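Local coordinates for protein adenine Deaminase (Enterococcus faecalis, PDB 2ICS) that binds two zinc ions in an amidohydrolase barrel and deacetylates acetyl-(R)-mandelate in vitro, though with very low efficiency, at residues V187-A192 with C212-E217; N165-L170 with A192-D197; E198-M203 with K229-Q234; D58-C63 with V241-H246. All blocks are in the same frame, centred on the assembly; numbering follows the deposited sequence.

Following the chain from the N terminus, contact 4 opens first, at 58-63 on the first barrel strand, and closes last, at 241-246, so it encloses the other three. Inside it, contact 2 runs from the turn before helix 168-178 to the entry of helix 196-202. Contact 1 starts at 187-192, within the loop of contact 2, and ends at 212-217, so the two cross and share Ala192. Contact 3, from 198-203 to 229-234, crosses contact 1 but follows contact 2 in series. Contacts 2 and 3 join elements of the outer helical layer, whereas contacts 1 and 4 line the strand ends around the two zinc ions, with one water common to both.

Contact 1 (V187-A192 with C212-E217); sequences VHIGSA and CFNGKE. With ZN (zinc ion), chain C; ADE (adenine), chain D.
Lys216 NZ gives a hydrogen bond of 2.9 Å to a water, which in turn donates to the backbone O of Ile189 at 3.0 Å, and this bridge is the polar tie between two loops. Both lie at the C-terminal ends of strands 186-189 and 208-210 in the TIM barrel, where amidohydrolases carry their metal site. Lysine suits the place because its long chain, extended beyond CG, spans the gap between the loops: CD lies 3.6 Å from Ser191 N, and NZ reaches to 3.6 Å from Gly190 CA. Glycine fits there because the ammonium approaches the position a CB would need. The same NZ is 4.1 Å from adenine C8, so the lysine borders the ligand as well.

Ile189 supplies the other touch. With chi1 at 57° its CG1 sits between the backbone N and the carbonyl carbon, and the CG1-CD1 arm extends to the amide end of Asn214. Leu196 and Ile199 of helix 196-202 also touch this side chain, so the isoleucine packs between its strand and the outer helix.

One residue back, His188 serves the metal instead. Its NE2 is hydrogen-bonded to Ser158 OG, which fixes the rotation of the ring and directs ND1 at a zinc ion also bound by His211 and carboxylated Lys154. Adenine N6 lies at the edge of the imidazole, near its plane, and binds the same zinc at 2.4 Å, a little longer than the 2.1 Å from His188 ND1.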
loop_
_atom_site.group_PDB
_atom_site.type_symbol
_atom_site.label_atom_id
_atom_site.label_comp_id
_atom_site.label_asym_id
_atom_site.label_seq_id
_atom_site.Cartn_x
_atom_site.Cartn_y
_atom_site.Cartn_z
ATOM N N VAL A 187 7.570 -8.698 2.253
ATOM C CA VAL A 187 7.560 -10.123 1.949
ATOM C C VAL A 187 6.195 -10.601 1.482
ATOM O O VAL A 187 5.186 -10.438 2.160
ATOM C CB VAL A 187 7.983 -10.974 3.179
ATOM C CG1 VAL A 187 7.949 -12.460 2.836
ATOM C CG2 VAL A 187 9.382 -10.577 3.618
ATOM N N HIS A 188 6.179 -11.186 0.296
ATOM C CA HIS A 188 4.966 -11.725 -0.285
ATOM C C HIS A 188 4.902 -13.199 0.099
ATOM O O HIS A 188 5.917 -13.898 0.092
ATOM C CB HIS A 188 5.010 -11.499 -1.815
ATOM C CG HIS A 188 4.510 -12.644 -2.651
ATOM N ND1 HIS A 188 3.715 -12.418 -3.754
ATOM C CD2 HIS A 188 4.795 -13.971 -2.570
ATOM C CE1 HIS A 188 3.542 -13.601 -4.316
ATOM N NE2 HIS A 188 4.177 -14.570 -3.637
ATOM N N ILE A 189 3.714 -13.654 0.479
ATOM C CA ILE A 189 3.514 -15.050 0.843
ATOM C C ILE A 189 2.381 -15.597 -0.009
ATOM O O ILE A 189 1.512 -14.852 -0.466
ATOM C CB ILE A 189 3.136 -15.238 2.340
ATOM C CG1 ILE A 189 1.870 -14.442 2.671
ATOM C CG2 ILE A 189 4.298 -14.805 3.230
ATOM C CD1 ILE A 189 1.351 -14.665 4.103
ATOM N N GLY A 190 2.408 -16.900 -0.235
ATOM C CA GLY A 190 1.380 -17.543 -1.023
ATOM C C GLY A 190 1.395 -19.009 -0.656
ATOM O O GLY A 190 1.435 -19.360 0.527
ATOM N N SER A 191 1.376 -19.864 -1.670
ATOM C CA SER A 191 1.401 -21.304 -1.466
ATOM C C SER A 191 2.788 -21.733 -1.006
ATOM O O SER A 191 3.776 -21.041 -1.253
ATOM C CB SER A 191 1.062 -22.020 -2.773
ATOM O OG SER A 191 -0.202 -21.607 -3.256
ATOM N N ALA A 192 2.860 -22.877 -0.337
ATOM C CA ALA A 192 4.139 -23.400 0.127
ATOM C C ALA A 192 4.729 -24.186 -1.041
ATOM O O ALA A 192 3.990 -24.686 -1.889
ATOM C CB ALA A 192 3.929 -24.314 1.339
ATOM N N CYS A 212 -1.333 -10.625 3.789
ATOM C CA CYS A 212 -1.566 -11.170 5.124
ATOM C C CYS A 212 -2.847 -11.978 5.340
ATOM O O CYS A 212 -2.839 -12.935 6.111
ATOM C CB CYS A 212 -1.472 -10.052 6.170
ATOM S SG CYS A 212 -2.771 -8.787 6.102
ATOM N N PHE A 213 -3.944 -11.602 4.686
ATOM C CA PHE A 213 -5.185 -12.345 4.859
ATOM C C PHE A 213 -5.558 -13.201 3.654
ATOM O O PHE A 213 -6.734 -13.306 3.311
ATOM C CB PHE A 213 -6.352 -11.404 5.195
ATOM C CG PHE A 213 -6.192 -10.662 6.504
ATOM C CD1 PHE A 213 -5.451 -11.206 7.555
ATOM C CD2 PHE A 213 -6.797 -9.420 6.686
ATOM C CE1 PHE A 213 -5.311 -10.523 8.765
ATOM C CE2 PHE A 213 -6.666 -8.728 7.890
ATOM C CZ PHE A 213 -5.924 -9.277 8.932
ATOM N N ASN A 214 -4.570 -13.817 3.008
ATOM C CA ASN A 214 -4.877 -14.667 1.865
ATOM C C ASN A 214 -5.513 -15.951 2.399
ATOM O O ASN A 214 -5.252 -16.354 3.535
ATOM C CB ASN A 214 -3.617 -14.978 1.042
ATOM C CG ASN A 214 -2.655 -15.911 1.754
ATOM O OD1 ASN A 214 -1.539 -15.517 2.119
ATOM N ND2 ASN A 214 -3.071 -17.156 1.946
ATOM N N GLY A 215 -6.348 -16.589 1.585
ATOM C CA GLY A 215 -7.024 -17.795 2.030
ATOM C C GLY A 215 -6.393 -19.125 1.673
ATOM O O GLY A 215 -7.036 -20.163 1.795
ATOM N N LYS A 216 -5.142 -19.108 1.233
ATOM C CA LYS A 216 -4.460 -20.343 0.870
ATOM C C LYS A 216 -4.187 -21.193 2.115
ATOM O O LYS A 216 -4.239 -20.694 3.244
ATOM C CB LYS A 216 -3.152 -20.007 0.140
ATOM C CG LYS A 216 -3.378 -19.168 -1.114
ATOM C CD LYS A 216 -2.077 -18.716 -1.779
ATOM C CE LYS A 216 -2.375 -17.809 -2.977
ATOM N NZ LYS A 216 -1.161 -17.187 -3.594
ATOM N N GLU A 217 -3.906 -22.478 1.909
ATOM C CA GLU A 217 -3.626 -23.396 3.014
ATOM C C GLU A 217 -2.398 -22.962 3.812
ATOM O O GLU A 217 -2.322 -23.172 5.022
ATOM C CB GLU A 217 -3.396 -24.818 2.478
ATOM C CG GLU A 217 -4.628 -25.473 1.868
ATOM C CD GLU A 217 -4.344 -26.865 1.317
ATOM O OE1 GLU A 217 -3.602 -26.976 0.312
ATOM O OE2 GLU A 217 -4.861 -27.851 1.894
HETATM ZN ZN ZN C . 2.548 -10.783 -4.431
HETATM N N9 ADE D . 1.205 -16.203 -8.160
HETATM C C8 ADE D . 1.249 -16.248 -6.794
HETATM N N7 ADE D . 1.338 -15.043 -6.303
HETATM C C5 ADE D . 1.357 -14.145 -7.317
HETATM C C6 ADE D . 1.440 -12.724 -7.412
HETATM N N6 ADE D . 1.527 -11.945 -6.270
HETATM N N1 ADE D . 1.432 -12.153 -8.640
HETATM C C2 ADE D . 1.349 -12.888 -9.763
HETATM N N3 ADE D . 1.270 -14.223 -9.717
HETATM C C4 ADE D . 1.272 -14.883 -8.535
HETATM O O HOH W 1 -1.152 -14.964 -1.772
HETATM O O HOH W 2 1.213 -9.276 -5.404
#

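Contact 2 (N165-L170 with A192-D197); sequences NGITPL and APPHLD
Pro194 takes the largest share of this small interface, its ring set against the backbone of Gly166 and the side chain of Ile167. CG of Pro194 rests 3.5 Å from Gly166 O, a carbon-to-oxygen contact with no hydrogen bond across it, while CB meets Ile167 CD1 at 3.9 Å. The two side chains cross at about a right angle, and the isoleucine meets the ring through its terminal methyl. That methyl is carried there by CG1, which lies opposite the backbone N at chi1 -164°. Proline suits the place because its rigid apolar ring offers a compact surface to both the turn and the methyl.

Gly166 occupies the second position of a type II' beta turn from Asn165 to Thr168, where its positive phi of 46° comes easily to a residue without a side chain. The turn leads into helix 168-178, and the segment 192-197 runs into helix 196-202, so the contact joins the approaches to two consecutive outer helices of the TIM barrel. Cis peptide bonds precede both Pro193 and Pro194, bending the chain sharply before His195 takes the N-cap position. Pro194 also packs on Ile162 of helix 159-162, and Ile167 continues along helix 196-202 over Glu198, Ile199 and Leu202.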
loop_
_atom_site.group_PDB
_atom_site.type_symbol
_atom_site.label_atom_id
_atom_site.label_comp_id
_atom_site.label_asym_id
_atom_site.label_seq_id
_atom_site.Cartn_x
_atom_site.Cartn_y
_atom_site.Cartn_z
ATOM N N ASN A 165 14.680 -23.267 -4.630
ATOM C CA ASN A 165 15.543 -22.518 -3.719
ATOM C C ASN A 165 15.026 -22.335 -2.291
ATOM O O ASN A 165 15.670 -21.677 -1.476
ATOM C CB ASN A 165 15.884 -21.166 -4.346
ATOM C CG ASN A 165 16.736 -21.313 -5.598
ATOM O OD1 ASN A 165 16.651 -20.504 -6.527
ATOM N ND2 ASN A 165 17.569 -22.348 -5.624
ATOM N N GLY A 166 13.875 -22.928 -1.992
ATOM C CA GLY A 166 13.312 -22.845 -0.653
ATOM C C GLY A 166 13.278 -21.487 0.035
ATOM O O GLY A 166 12.798 -20.502 -0.526
ATOM N N ILE A 167 13.797 -21.441 1.261
ATOM C CA ILE A 167 13.810 -20.221 2.064
ATOM C C ILE A 167 15.046 -19.355 1.813
ATOM O O ILE A 167 15.105 -18.199 2.241
ATOM C CB ILE A 167 13.756 -20.573 3.574
ATOM C CG1 ILE A 167 13.366 -19.344 4.396
ATOM C CG2 ILE A 167 15.113 -21.085 4.038
ATOM C CD1 ILE A 167 11.955 -18.856 4.141
ATOM N N THR A 168 16.024 -19.919 1.116
ATOM C CA THR A 168 17.273 -19.224 0.822
ATOM C C THR A 168 17.122 -17.792 0.292
ATOM O O THR A 168 17.892 -16.908 0.665
ATOM C CB THR A 168 18.132 -20.034 -0.181
ATOM O OG1 THR A 168 18.305 -21.373 0.304
ATOM C CG2 THR A 168 19.499 -19.395 -0.343
ATOM N N PRO A 169 16.136 -17.544 -0.589
ATOM C CA PRO A 169 15.969 -16.183 -1.114
ATOM C C PRO A 169 15.673 -15.150 -0.032
ATOM O O PRO A 169 16.117 -14.002 -0.121
ATOM C CB PRO A 169 14.815 -16.335 -2.104
ATOM C CG PRO A 169 14.993 -17.748 -2.596
ATOM C CD PRO A 169 15.259 -18.486 -1.308
ATOM N N LEU A 170 14.922 -15.557 0.989
ATOM C CA LEU A 170 14.584 -14.652 2.078
ATOM C C LEU A 170 15.822 -14.330 2.908
ATOM O O LEU A 170 16.014 -13.186 3.317
ATOM C CB LEU A 170 13.489 -15.261 2.965
ATOM C CG LEU A 170 12.975 -14.401 4.131
ATOM C CD1 LEU A 170 12.476 -13.050 3.616
ATOM C CD2 LEU A 170 11.857 -15.139 4.854
ATOM N N ALA A 192 2.860 -22.877 -0.337
ATOM C CA ALA A 192 4.139 -23.400 0.127
ATOM C C ALA A 192 4.729 -24.186 -1.041
ATOM O O ALA A 192 3.990 -24.686 -1.889
ATOM C CB ALA A 192 3.929 -24.314 1.339
ATOM N N PRO A 193 6.062 -24.303 -1.108
ATOM C CA PRO A 193 7.055 -23.761 -0.176
ATOM C C PRO A 193 7.373 -22.294 -0.446
ATOM O O PRO A 193 7.126 -21.787 -1.534
ATOM C CB PRO A 193 8.265 -24.650 -0.421
ATOM C CG PRO A 193 8.198 -24.843 -1.914
ATOM C CD PRO A 193 6.716 -25.149 -2.127
ATOM N N PRO A 194 7.935 -21.598 0.550
ATOM C CA PRO A 194 8.252 -22.178 1.860
ATOM C C PRO A 194 7.013 -22.186 2.740
ATOM O O PRO A 194 5.992 -21.591 2.395
ATOM C CB PRO A 194 9.316 -21.232 2.424
ATOM C CG PRO A 194 9.742 -20.366 1.222
ATOM C CD PRO A 194 8.475 -20.236 0.443
ATOM N N HIS A 195 7.111 -22.859 3.879
ATOM C CA HIS A 195 6.009 -22.908 4.826
ATOM C C HIS A 195 5.986 -21.566 5.552
ATOM O O HIS A 195 7.035 -20.988 5.823
ATOM C CB HIS A 195 6.217 -24.064 5.803
ATOM C CG HIS A 195 5.982 -25.406 5.187
ATOM N ND1 HIS A 195 4.728 -25.838 4.809
ATOM C CD2 HIS A 195 6.843 -26.389 4.830
ATOM C CE1 HIS A 195 4.826 -27.029 4.243
ATOM N NE2 HIS A 195 6.099 -27.386 4.242
ATOM N N LEU A 196 4.790 -21.074 5.852
ATOM C CA LEU A 196 4.639 -19.782 6.509
ATOM C C LEU A 196 5.477 -19.615 7.770
ATOM O O LEU A 196 6.126 -18.586 7.952
ATOM C CB LEU A 196 3.165 -19.522 6.834
ATOM C CG LEU A 196 2.845 -18.111 7.349
ATOM C CD1 LEU A 196 3.304 -17.060 6.344
ATOM C CD2 LEU A 196 1.351 -17.988 7.596
ATOM N N ASP A 197 5.463 -20.622 8.637
ATOM C CA ASP A 197 6.214 -20.557 9.885
ATOM C C ASP A 197 7.702 -20.313 9.667
ATOM O O ASP A 197 8.348 -19.613 10.444
ATOM C CB ASP A 197 5.997 -21.842 10.695
ATOM C CG ASP A 197 6.300 -23.097 9.900
ATOM O OD1 ASP A 197 5.751 -23.252 8.789
ATOM O OD2 ASP A 197 7.076 -23.940 10.389
#

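Contact 3 (E198-M203 with K229-Q234); sequences EILALM and KDFAWQ
Two outer helices of the TIM barrel, 196-202 and 230-237, lie side by side here and run in nearly the same direction, as expected of helices flanking a parallel barrel. Their contact rests on Leu200, which sets one branch in the angle between the Phe231 ring edge and the helix backbone at Ala232. CD1 of Leu200 comes to the edge of the Phe231 ring, near its plane, at 3.4 Å from CD1 and 3.7 Å from CE1 of the phenylalanine. The same methyl also lies 3.7 Å from Ala232 CA and 4.3 Å from Ala232 CB. Ala232 is thus met chiefly through its CA, while its methyl turns away to pack on Ile220, a buried place that suits a small apolar residue.

Phe231 holds its ring between the backbone N and the carbonyl carbon, with chi1 at 61°. Aromatic residues seldom take this setting within a helix, but it is tolerated in the first turn, and Lys229 is the N-cap here. CB of Lys229 covers one face of the ring, 3.8 Å above its plane and offset toward the rim, so the ring is held at a face as well as at its edge. The lysine then stretches away to give hydrogen bonds from NZ to Glu217 O and Gly219 O, fastening the start of the helix to the loop after strand 208-210.

Inward, Leu200 packs on Leu209 of strand 208-210, so one leucine serves both neighbouring helix and barrel wall. At the far end of helix 196-202, the carbonyl oxygens of Leu200 and Met203 are both hydrogen-bonded to Lys238 NZ.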
loop_
_atom_site.group_PDB
_atom_site.type_symbol
_atom_site.label_atom_id
_atom_site.label_comp_id
_atom_site.label_asym_id
_atom_site.label_seq_id
_atom_site.Cartn_x
_atom_site.Cartn_y
_atom_site.Cartn_z
ATOM N N GLU A 198 8.239 -20.886 8.600
ATOM C CA GLU A 198 9.651 -20.730 8.280
ATOM C C GLU A 198 9.905 -19.292 7.822
ATOM O O GLU A 198 10.950 -18.718 8.093
ATOM C CB GLU A 198 10.033 -21.724 7.176
ATOM C CG GLU A 198 11.524 -21.916 6.969
ATOM C CD GLU A 198 11.834 -22.993 5.934
ATOM O OE1 GLU A 198 13.031 -23.288 5.730
ATOM O OE2 GLU A 198 10.885 -23.539 5.323
ATOM N N ILE A 199 8.931 -18.722 7.123
ATOM C CA ILE A 199 9.024 -17.352 6.630
ATOM C C ILE A 199 8.900 -16.348 7.770
ATOM O O ILE A 199 9.718 -15.432 7.902
ATOM C CB ILE A 199 7.906 -17.062 5.607
ATOM C CG1 ILE A 199 8.111 -17.921 4.360
ATOM C CG2 ILE A 199 7.890 -15.589 5.245
ATOM C CD1 ILE A 199 7.012 -17.775 3.330
ATOM N N LEU A 200 7.869 -16.525 8.586
ATOM C CA LEU A 200 7.612 -15.637 9.711
ATOM C C LEU A 200 8.748 -15.665 10.718
ATOM O O LEU A 200 9.046 -14.653 11.356
ATOM C CB LEU A 200 6.294 -16.019 10.393
ATOM C CG LEU A 200 5.010 -15.768 9.589
ATOM C CD1 LEU A 200 3.815 -16.327 10.336
ATOM C CD2 LEU A 200 4.818 -14.282 9.367
ATOM N N ALA A 201 9.388 -16.823 10.847
ATOM C CA ALA A 201 10.492 -16.984 11.784
ATOM C C ALA A 201 11.687 -16.093 11.446
ATOM O O ALA A 201 12.399 -15.637 12.340
ATOM C CB ALA A 201 10.928 -18.442 11.822
ATOM N N LEU A 202 11.908 -15.843 10.161
ATOM C CA LEU A 202 13.035 -15.014 9.746
ATOM C C LEU A 202 12.734 -13.517 9.702
ATOM O O LEU A 202 13.649 -12.694 9.679
ATOM C CB LEU A 202 13.554 -15.477 8.384
ATOM C CG LEU A 202 14.442 -16.727 8.365
ATOM C CD1 LEU A 202 13.667 -17.944 8.852
ATOM C CD2 LEU A 202 14.951 -16.951 6.945
HETATM N N MSE A 203 11.458 -13.159 9.697
HETATM C CA MSE A 203 11.080 -11.749 9.654
HETATM C C MSE A 203 11.122 -11.100 11.034
HETATM O O MSE A 203 10.892 -11.753 12.051
HETATM C CB MSE A 203 9.686 -11.599 9.039
HETATM C CG MSE A 203 9.618 -12.081 7.596
HETATM SE SE MSE A 203 7.877 -11.866 6.790
HETATM C CE MSE A 203 7.056 -13.458 7.438
ATOM N N LYS A 229 -3.338 -19.481 13.143
ATOM C CA LYS A 229 -2.174 -20.238 13.590
ATOM C C LYS A 229 -1.399 -19.452 14.646
ATOM O O LYS A 229 -1.273 -18.232 14.550
ATOM C CB LYS A 229 -1.290 -20.571 12.383
ATOM C CG LYS A 229 -2.023 -21.379 11.313
ATOM C CD LYS A 229 -1.197 -21.544 10.046
ATOM C CE LYS A 229 -1.966 -22.332 8.985
ATOM N NZ LYS A 229 -1.205 -22.446 7.705
ATOM N N ASP A 230 -0.890 -20.154 15.655
ATOM C CA ASP A 230 -0.147 -19.523 16.747
ATOM C C ASP A 230 1.097 -18.751 16.336
ATOM O O ASP A 230 1.350 -17.662 16.847
ATOM C CB ASP A 230 0.262 -20.566 17.794
ATOM C CG ASP A 230 -0.927 -21.247 18.435
ATOM O OD1 ASP A 230 -1.902 -20.547 18.786
ATOM O OD2 ASP A 230 -0.881 -22.485 18.600
ATOM N N PHE A 231 1.886 -19.320 15.431
ATOM C CA PHE A 231 3.105 -18.661 14.997
ATOM C C PHE A 231 2.803 -17.390 14.216
ATOM O O PHE A 231 3.643 -16.493 14.134
ATOM C CB PHE A 231 3.988 -19.629 14.188
ATOM C CG PHE A 231 3.345 -20.155 12.935
ATOM C CD1 PHE A 231 3.322 -19.390 11.772
ATOM C CD2 PHE A 231 2.793 -21.432 12.908
ATOM C CE1 PHE A 231 2.763 -19.888 10.603
ATOM C CE2 PHE A 231 2.229 -21.944 11.743
ATOM C CZ PHE A 231 2.215 -21.169 10.586
ATOM N N ALA A 232 1.601 -17.306 13.651
ATOM C CA ALA A 232 1.197 -16.109 12.915
ATOM C C ALA A 232 0.955 -15.012 13.958
ATOM O O ALA A 232 1.331 -13.860 13.765
ATOM C CB ALA A 232 -0.074 -16.378 12.113
ATOM N N TRP A 233 0.328 -15.385 15.070
ATOM C CA TRP A 233 0.077 -14.440 16.152
ATOM C C TRP A 233 1.411 -13.984 16.731
ATOM O O TRP A 233 1.586 -12.818 17.085
ATOM C CB TRP A 233 -0.754 -15.091 17.258
ATOM C CG TRP A 233 -2.195 -14.717 17.210
ATOM C CD1 TRP A 233 -3.238 -15.501 16.810
ATOM C CD2 TRP A 233 -2.751 -13.440 17.538
ATOM N NE1 TRP A 233 -4.415 -14.787 16.866
ATOM C CE2 TRP A 233 -4.142 -13.518 17.309
ATOM C CE3 TRP A 233 -2.207 -12.235 18.002
ATOM C CZ2 TRP A 233 -5.001 -12.432 17.527
ATOM C CZ3 TRP A 233 -3.064 -11.151 18.219
ATOM C CH2 TRP A 233 -4.443 -11.260 17.980
ATOM N N GLN A 234 2.352 -14.914 16.824
ATOM C CA GLN A 234 3.668 -14.606 17.359
ATOM C C GLN A 234 4.366 -13.546 16.517
ATOM O O GLN A 234 4.880 -12.566 17.048
ATOM C CB GLN A 234 4.512 -15.880 17.424
ATOM C CG GLN A 234 4.085 -16.823 18.539
ATOM C CD GLN A 234 4.660 -18.219 18.384
ATOM O OE1 GLN A 234 5.813 -18.387 17.989
ATOM N NE2 GLN A 234 3.859 -19.229 18.711
#

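Contact 4 (D58-C63 with V241-H246); sequences DDHVHC and VFDIGH. With ZN (zinc ion), chain B.
Asp59 and Asp243 bring their carboxylates together with OD1 of Asp59 only 2.7 Å from OD1 of Asp243, beside His60, a ligand of one zinc. The side chains pass in opposite directions and their carboxylate planes stand 52° apart. His60 meets Asp243 differently: its ring and that carboxylate are nearly coplanar, 12° apart, with Asp243 OD2 at the ring edge and 3.9 Å from His60 CB. Gly245 brings its CA to 4.0 Å from His60 ND1, and having no side chain allows it to sit this near the imidazole.

The metal lies at the far edge of the ring. His60 and His62 form the His-X-His motif at the end of the first barrel strand of amidohydrolases, binding zinc through NE2 at 2.2 Å and 2.0 Å respectively. Asp272, carboxylated Lys154 and a water that also reaches the second zinc complete the site. The His60 side chain leaves the strand with CG trans to the backbone N (chi1 -172°), which carries the ring out to the metal.

A second shell positions these groups. Thr210 OG1 is hydrogen-bonded to both His60 ND1 and Asp243 OD2, linking ligand and acid through a hydroxyl, while Ser270 and Ser268 hold the two oxygens of Asp243. Gly245 O is bonded to His211 ND1, so the same loop also orients a ligand of the second zinc. Two carboxylate oxygens so close and so deeply buried suggest that one of the aspartates probably carries a proton, which would ease their repulsion behind the metal centre.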
loop_
_atom_site.group_PDB
_atom_site.type_symbol
_atom_site.label_atom_id
_atom_site.label_comp_id
_atom_site.label_asym_id
_atom_site.label_seq_id
_atom_site.Cartn_x
_atom_site.Cartn_y
_atom_site.Cartn_z
ATOM N N ASP A 58 -1.085 3.869 -1.300
ATOM C CA ASP A 58 -1.228 2.441 -1.593
ATOM C C ASP A 58 0.184 1.865 -1.642
ATOM O O ASP A 58 0.862 2.009 -2.653
ATOM C CB ASP A 58 -1.901 2.256 -2.953
ATOM C CG ASP A 58 -2.432 0.851 -3.157
ATOM O OD1 ASP A 58 -1.941 -0.084 -2.487
ATOM O OD2 ASP A 58 -3.339 0.680 -4.002
ATOM N N ASP A 59 0.629 1.204 -0.573
ATOM C CA ASP A 59 1.993 0.679 -0.554
ATOM C C ASP A 59 2.253 -0.668 -1.231
ATOM O O ASP A 59 3.292 -1.285 -1.007
ATOM C CB ASP A 59 2.560 0.666 0.880
ATOM C CG ASP A 59 1.914 -0.379 1.768
ATOM O OD1 ASP A 59 1.239 -1.291 1.242
ATOM O OD2 ASP A 59 2.102 -0.288 3.000
ATOM N N HIS A 60 1.312 -1.147 -2.033
ATOM C CA HIS A 60 1.555 -2.376 -2.770
ATOM C C HIS A 60 0.858 -2.217 -4.109
ATOM O O HIS A 60 -0.344 -2.450 -4.246
ATOM C CB HIS A 60 1.059 -3.627 -2.041
ATOM C CG HIS A 60 1.474 -4.899 -2.715
ATOM N ND1 HIS A 60 1.687 -6.090 -2.058
ATOM C CD2 HIS A 60 1.697 -5.161 -4.030
ATOM C CE1 HIS A 60 2.025 -7.020 -2.974
ATOM N NE2 HIS A 60 2.044 -6.503 -4.187
ATOM N N VAL A 61 1.650 -1.836 -5.103
ATOM C CA VAL A 61 1.144 -1.575 -6.438
ATOM C C VAL A 61 2.097 -2.092 -7.523
ATOM O O VAL A 61 3.244 -2.429 -7.245
ATOM C CB VAL A 61 0.959 -0.046 -6.582
ATOM C CG1 VAL A 61 1.105 0.385 -8.012
ATOM C CG2 VAL A 61 -0.382 0.358 -6.009
ATOM N N HIS A 62 1.605 -2.154 -8.755
ATOM C CA HIS A 62 2.404 -2.566 -9.898
ATOM C C HIS A 62 2.059 -1.592 -11.020
ATOM O O HIS A 62 1.038 -1.730 -11.701
ATOM C CB HIS A 62 2.088 -4.010 -10.269
ATOM C CG HIS A 62 2.585 -4.994 -9.259
ATOM N ND1 HIS A 62 3.920 -5.236 -9.021
ATOM C CD2 HIS A 62 1.909 -5.729 -8.339
ATOM C CE1 HIS A 62 4.011 -6.083 -7.982
ATOM N NE2 HIS A 62 2.817 -6.414 -7.534
ATOM N N CYS A 63 2.908 -0.582 -11.182
ATOM C CA CYS A 63 2.663 0.445 -12.177
ATOM C C CYS A 63 3.798 0.800 -13.137
ATOM O O CYS A 63 3.909 1.955 -13.553
ATOM C CB CYS A 63 2.172 1.716 -11.479
ATOM S SG CYS A 63 3.298 2.362 -10.237
ATOM N N VAL A 241 4.738 -6.239 10.328
ATOM C CA VAL A 241 3.632 -5.449 9.785
ATOM C C VAL A 241 2.767 -6.193 8.760
ATOM O O VAL A 241 3.226 -6.536 7.673
ATOM C CB VAL A 241 4.171 -4.152 9.148
ATOM C CG1 VAL A 241 3.017 -3.258 8.698
ATOM C CG2 VAL A 241 5.055 -3.417 10.148
ATOM N N PHE A 242 1.510 -6.437 9.120
ATOM C CA PHE A 242 0.576 -7.133 8.241
ATOM C C PHE A 242 -0.034 -6.171 7.219
ATOM O O PHE A 242 -0.753 -5.236 7.575
ATOM C CB PHE A 242 -0.530 -7.790 9.067
ATOM C CG PHE A 242 -0.116 -9.079 9.736
ATOM C CD1 PHE A 242 1.164 -9.238 10.263
ATOM C CD2 PHE A 242 -1.022 -10.129 9.868
ATOM C CE1 PHE A 242 1.534 -10.421 10.908
ATOM C CE2 PHE A 242 -0.661 -11.318 10.513
ATOM C CZ PHE A 242 0.616 -11.463 11.033
ATOM N N ASP A 243 0.268 -6.410 5.947
ATOM C CA ASP A 243 -0.221 -5.571 4.853
ATOM C C ASP A 243 -1.195 -6.401 4.016
ATOM O O ASP A 243 -0.905 -7.549 3.690
ATOM C CB ASP A 243 0.977 -5.118 4.008
ATOM C CG ASP A 243 0.589 -4.208 2.860
ATOM O OD1 ASP A 243 0.235 -3.029 3.099
ATOM O OD2 ASP A 243 0.651 -4.678 1.706
ATOM N N ILE A 244 -2.339 -5.821 3.671
ATOM C CA ILE A 244 -3.361 -6.517 2.885
ATOM C C ILE A 244 -2.925 -7.015 1.498
ATOM O O ILE A 244 -3.013 -8.207 1.218
ATOM C CB ILE A 244 -4.629 -5.637 2.702
ATOM C CG1 ILE A 244 -5.291 -5.371 4.059
ATOM C CG2 ILE A 244 -5.632 -6.339 1.778
ATOM C CD1 ILE A 244 -5.841 -6.615 4.735
ATOM N N GLY A 245 -2.471 -6.111 0.630
ATOM C CA GLY A 245 -2.063 -6.507 -0.712
ATOM C C GLY A 245 -3.113 -7.404 -1.357
ATOM O O GLY A 245 -2.791 -8.483 -1.847
ATOM N N HIS A 246 -4.365 -6.945 -1.366
ATOM C CA HIS A 246 -5.501 -7.709 -1.898
ATOM C C HIS A 246 -5.184 -8.605 -3.086
ATOM O O HIS A 246 -5.257 -9.832 -2.982
ATOM C CB HIS A 246 -6.657 -6.776 -2.267
ATOM C CG HIS A 246 -7.950 -7.496 -2.516
ATOM N ND1 HIS A 246 -8.090 -8.453 -3.498
ATOM C CD2 HIS A 246 -9.153 -7.413 -1.897
ATOM C CE1 HIS A 246 -9.324 -8.929 -3.473
ATOM N NE2 HIS A 246 -9.989 -8.316 -2.512
HETATM ZN ZN ZN B . 2.138 -7.631 -6.107
HETATM O O HOH W 2 1.213 -9.276 -5.404
#